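PDB 3BIJ: uncharacterized protein GSU0716, which is of unknown function but belongs to the caspase-like C14 peptidase family and may therefore act as a cysteine-type endopeptidase. Local coordinates for residues Arg165-Pro168 against Gln169-Met173; Arg177-Arg180 against Glu181-Thr185. All coordinates share one frame; numbering follows the deposited sequence.

Overall arrangement
Contact 1 and contact 2 come in series along one part of the chain, and both use helix 169-178. The first closes around the start of that helix, where the loop that follows strand 163-164 turns into it; the second lies at its far end, where the chain passes through N179 into helix 180-189. Their centres are about 16 Å apart, on the same side of the chain's centre. Contact 1 is buried and contact 2 lies at the surface, yet both touch the second subunit. The two helices lie toward the edge of the caspase-like domain; the 165-168 loop leads into them from its body, and both contribute to the interface with the other copy.

Contact 1 (Arg165-Pro168 against Gln169-Met173)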
loop_
_atom_site.group_PDB
_atom_site.type_symbol
_atom_site.label_atom_id
_atom_site.label_comp_id
_atom_site.label_asym_id
_atom_site.label_seq_id
_atom_site.Cartn_x
_atom_site.Cartn_y
_atom_site.Cartn_z
ATOM N N ARG A 165 -3.396 -14.905 17.316
ATOM C CA ARG A 165 -3.751 -16.009 18.185
ATOM C C ARG A 165 -5.185 -16.493 18.039
ATOM O O ARG A 165 -5.904 -16.678 19.020
ATOM C CB ARG A 165 -3.440 -15.612 19.623
ATOM C CG ARG A 165 -1.951 -15.367 19.842
ATOM C CD ARG A 165 -1.616 -14.994 21.281
ATOM N NE ARG A 165 -0.179 -14.946 21.511
ATOM C CZ ARG A 165 0.386 -14.613 22.664
ATOM N NH1 ARG A 165 1.712 -14.608 22.764
ATOM N NH2 ARG A 165 -0.375 -14.282 23.708
ATOM N N ALA A 166 -5.593 -16.707 16.795
ATOM C CA ALA A 166 -6.936 -17.194 16.518
ATOM C C ALA A 166 -6.835 -18.390 15.585
ATOM O O ALA A 166 -6.097 -18.365 14.596
ATOM C CB ALA A 166 -7.770 -16.103 15.870
HETATM N N MSE A 167 -7.582 -19.438 15.901
HETATM C CA MSE A 167 -7.571 -20.624 15.073
HETATM C C MSE A 167 -8.308 -20.291 13.775
HETATM O O MSE A 167 -9.377 -19.667 13.799
HETATM C CB MSE A 167 -8.247 -21.780 15.814
HETATM C CG MSE A 167 -8.420 -23.043 15.000
HETATM SE SE MSE A 167 -9.127 -24.517 16.078
HETATM C CE MSE A 167 -10.864 -23.752 16.559
ATOM N N PRO A 168 -7.725 -20.657 12.619
ATOM C CA PRO A 168 -8.395 -20.363 11.348
ATOM C C PRO A 168 -9.728 -21.096 11.230
ATOM O O PRO A 168 -9.848 -22.251 11.630
ATOM C CB PRO A 168 -7.367 -20.792 10.305
ATOM C CG PRO A 168 -6.541 -21.803 11.024
ATOM C CD PRO A 168 -6.385 -21.220 12.386
ATOM N N GLN A 169 -10.726 -20.415 10.682
ATOM C CA GLN A 169 -12.054 -20.990 10.549
ATOM C C GLN A 169 -12.078 -22.363 9.909
ATOM O O GLN A 169 -12.856 -23.227 10.309
ATOM C CB GLN A 169 -12.958 -20.046 9.770
ATOM C CG GLN A 169 -13.222 -18.747 10.494
ATOM C CD GLN A 169 -14.225 -17.881 9.769
ATOM O OE1 GLN A 169 -14.562 -16.792 10.233
ATOM N NE2 GLN A 169 -14.713 -18.359 8.623
ATOM N N SER A 170 -11.238 -22.578 8.907
ATOM C CA SER A 170 -11.217 -23.883 8.267
ATOM C C SER A 170 -10.884 -24.979 9.278
ATOM O O SER A 170 -11.575 -25.997 9.355
ATOM C CB SER A 170 -10.213 -23.875 7.131
ATOM O OG SER A 170 -10.615 -22.897 6.190
ATOM N N VAL A 171 -9.831 -24.755 10.061
ATOM C CA VAL A 171 -9.407 -25.703 11.077
ATOM C C VAL A 171 -10.482 -25.882 12.140
ATOM O O VAL A 171 -10.695 -26.985 12.628
ATOM C CB VAL A 171 -8.114 -25.229 11.768
ATOM C CG1 VAL A 171 -7.772 -26.146 12.942
ATOM C CG2 VAL A 171 -6.973 -25.216 10.768
ATOM N N ALA A 172 -11.160 -24.798 12.499
ATOM C CA ALA A 172 -12.198 -24.864 13.515
ATOM C C ALA A 172 -13.287 -25.863 13.137
ATOM O O ALA A 172 -13.723 -26.655 13.971
ATOM C CB ALA A 172 -12.805 -23.497 13.727
HETATM N N MSE A 173 -13.723 -25.816 11.880
HETATM C CA MSE A 173 -14.766 -26.708 11.389
HETATM C C MSE A 173 -14.227 -28.118 11.200
HETATM O O MSE A 173 -14.882 -29.108 11.542
HETATM C CB MSE A 173 -15.318 -26.189 10.061
HETATM C CG MSE A 173 -15.811 -24.738 10.122
HETATM SE SE MSE A 173 -16.487 -24.053 8.414
HETATM C CE MSE A 173 -14.811 -24.155 7.387
#
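P168, M167 and V171 carry this contact, in which the last two loop residues fold against the first turn of helix 169-178. P168 stands at the N-cap. Its ring reaches forward through CG, which packs against CG2 of V171 at 3.4 Å, while its carbonyl accepts the first i+4 bond of the helix: A172 N lies 3.0 Å from P168 O, in the carbonyl plane, with an N-H...O angle of 156°.

M167, a selenomethionine, covers another side of the same turn. With CG anti to the backbone N (chi1 174°) and the next torsion extended, the chain runs out across V171, where CG of M167 comes 3.8 Å from V171 CG1. A bend at chi3 (63°) then swings the terminal methyl toward A172, bringing M167 CE to 3.4 Å from A172 CB. V171 is therefore shared between its two methyls, CG1 meeting M167 and CG2 meeting the proline ring.

W22 of the same chain packs on both M167 and P168, and F219 of the second subunit rests on P168 and V171, where the helix start enters the interface between copies. Farther back, the backbone of R165 and M167 is hydrogen-bonded to G85 in strand 76-89 of the central mixed sheet of the caspase-like domain, so that the loop leads from short strand 163-164, past that sheet, into helix 169-178.

Contact 2 (Arg177-Arg180 against Glu181-Thr185); sequences RANR and EFYDT
N179 and Y183 meet across the first turn of helix 180-189, at a helix-to-helix junction within the caspase-like domain, where helix 169-178 ends and the next begins almost at once. N179 occupies the N-cap position, but its side chain makes no capping bond. Its ND2 instead donates to the carbonyls of T175 and H18, which tie the asparagine to the preceding helix and to a loop. The backbone carbonyl serves the new helix: Y183 N is 3.2 Å from N179 O in a nearly straight bond.

Beside that bond the Y183 side chain passes N179, with Y183 CE2 3.9 Å from N179 CB, while its phenol oxygen has its partner farther away, at the backbone N of E109. F182 takes a different first torsion, CG anti to its backbone N (chi1 179°), and places its CD1 over the centre of one face of the Y183 ring, 3.6 Å above the plane.

On another side of the turn, the bend of R180 at chi2 (-73°) sets R180 CD 3.4 Å from D184 OD2, and a further bend at chi3 then directs the guanidinium. The opposite charges remain beyond salt-bridge range, with guanidinium and carboxylate planes 85° apart. D184 OD1 is instead hydrogen-bonded to Y176 OH of the preceding helix, and R177 forms a salt bridge to D35 of the second subunit. Within helix 180-189, E181 O accepts both the backbone N and the hydroxyl of T185 from opposite faces of its carbonyl plane, with T185 OG1 at 2.9 Å from E181 O.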
loop_
_atom_site.group_PDB
_atom_site.type_symbol
_atom_site.label_atom_id
_atom_site.label_comp_id
_atom_site.label_asym_id
_atom_site.label_seq_id
_atom_site.Cartn_x
_atom_site.Cartn_y
_atom_site.Cartn_z
ATOM N N ARG A 177 -15.673 -31.484 12.907
ATOM C CA ARG A 177 -16.070 -32.687 12.178
ATOM C C ARG A 177 -15.295 -33.914 12.644
ATOM O O ARG A 177 -15.878 -34.970 12.863
ATOM C CB ARG A 177 -15.875 -32.499 10.665
ATOM C CG ARG A 177 -16.788 -31.435 10.043
ATOM C CD ARG A 177 -16.765 -31.464 8.507
ATOM N NE ARG A 177 -15.436 -31.189 7.955
ATOM C CZ ARG A 177 -14.937 -29.974 7.745
ATOM N NH1 ARG A 177 -15.656 -28.893 8.032
ATOM N NH2 ARG A 177 -13.711 -29.847 7.260
ATOM N N ALA A 178 -13.985 -33.762 12.810
ATOM C CA ALA A 178 -13.128 -34.864 13.238
ATOM C C ALA A 178 -13.403 -35.319 14.659
ATOM O O ALA A 178 -12.908 -36.362 15.078
ATOM C CB ALA A 178 -11.671 -34.466 13.104
ATOM N N ASN A 179 -14.188 -34.536 15.393
ATOM C CA ASN A 179 -14.514 -34.858 16.774
ATOM C C ASN A 179 -15.976 -34.553 17.085
ATOM O O ASN A 179 -16.298 -34.049 18.155
ATOM C CB ASN A 179 -13.582 -34.082 17.725
ATOM C CG ASN A 179 -12.105 -34.461 17.545
ATOM O OD1 ASN A 179 -11.705 -35.610 17.777
ATOM N ND2 ASN A 179 -11.291 -33.493 17.124
ATOM N N ARG A 180 -16.849 -34.872 16.139
ATOM C CA ARG A 180 -18.289 -34.654 16.269
ATOM C C ARG A 180 -18.898 -35.010 17.625
ATOM O O ARG A 180 -19.458 -34.152 18.323
ATOM C CB ARG A 180 -19.009 -35.463 15.200
ATOM C CG ARG A 180 -19.259 -34.704 13.968
ATOM C CD ARG A 180 -20.359 -33.759 14.350
ATOM N NE ARG A 180 -21.220 -33.583 13.250
ATOM C CZ ARG A 180 -22.499 -33.797 12.999
ATOM N NH1 ARG A 180 -22.789 -33.450 11.765
ATOM N NH2 ARG A 180 -23.446 -34.279 13.808
ATOM N N GLU A 181 -18.799 -36.287 17.982
ATOM C CA GLU A 181 -19.357 -36.781 19.235
ATOM C C GLU A 181 -18.748 -36.082 20.449
ATOM O O GLU A 181 -19.455 -35.730 21.393
ATOM C CB GLU A 181 -19.152 -38.298 19.333
ATOM C CG GLU A 181 -19.916 -38.975 20.466
ATOM C CD GLU A 181 -19.635 -40.476 20.547
ATOM O OE1 GLU A 181 -18.491 -40.862 20.900
ATOM O OE2 GLU A 181 -20.557 -41.272 20.247
ATOM N N PHE A 182 -17.441 -35.861 20.417
ATOM C CA PHE A 182 -16.771 -35.214 21.534
ATOM C C PHE A 182 -17.346 -33.828 21.878
ATOM O O PHE A 182 -17.769 -33.591 23.006
ATOM C CB PHE A 182 -15.272 -35.116 21.243
ATOM C CG PHE A 182 -14.490 -34.434 22.324
ATOM C CD1 PHE A 182 -14.097 -33.108 22.181
ATOM C CD2 PHE A 182 -14.155 -35.110 23.494
ATOM C CE1 PHE A 182 -13.380 -32.463 23.183
ATOM C CE2 PHE A 182 -13.437 -34.473 24.505
ATOM C CZ PHE A 182 -13.048 -33.145 24.347
ATOM N N TYR A 183 -17.376 -32.921 20.907
ATOM C CA TYR A 183 -17.889 -31.581 21.154
ATOM C C TYR A 183 -19.396 -31.537 21.318
ATOM O O TYR A 183 -19.925 -30.713 22.061
ATOM C CB TYR A 183 -17.442 -30.627 20.041
ATOM C CG TYR A 183 -15.978 -30.291 20.148
ATOM C CD1 TYR A 183 -15.506 -29.538 21.215
ATOM C CD2 TYR A 183 -15.047 -30.805 19.238
ATOM C CE1 TYR A 183 -14.153 -29.307 21.388
ATOM C CE2 TYR A 183 -13.679 -30.578 19.404
ATOM C CZ TYR A 183 -13.244 -29.827 20.488
ATOM O OH TYR A 183 -11.902 -29.602 20.690
ATOM N N ASP A 184 -20.103 -32.425 20.634
ATOM C CA ASP A 184 -21.548 -32.430 20.769
ATOM C C ASP A 184 -21.923 -32.802 22.193
ATOM O O ASP A 184 -22.881 -32.265 22.749
ATOM C CB ASP A 184 -22.190 -33.399 19.776
ATOM C CG ASP A 184 -22.158 -32.873 18.351
ATOM O OD1 ASP A 184 -22.478 -31.679 18.162
ATOM O OD2 ASP A 184 -21.822 -33.644 17.421
ATOM N N THR A 185 -21.168 -33.715 22.791
ATOM C CA THR A 185 -21.446 -34.120 24.163
ATOM C C THR A 185 -21.201 -32.954 25.106
ATOM O O THR A 185 -22.022 -32.657 25.967
ATOM C CB THR A 185 -20.555 -35.292 24.586
ATOM O OG1 THR A 185 -20.889 -36.442 23.802
ATOM C CG2 THR A 185 -20.759 -35.610 26.055
#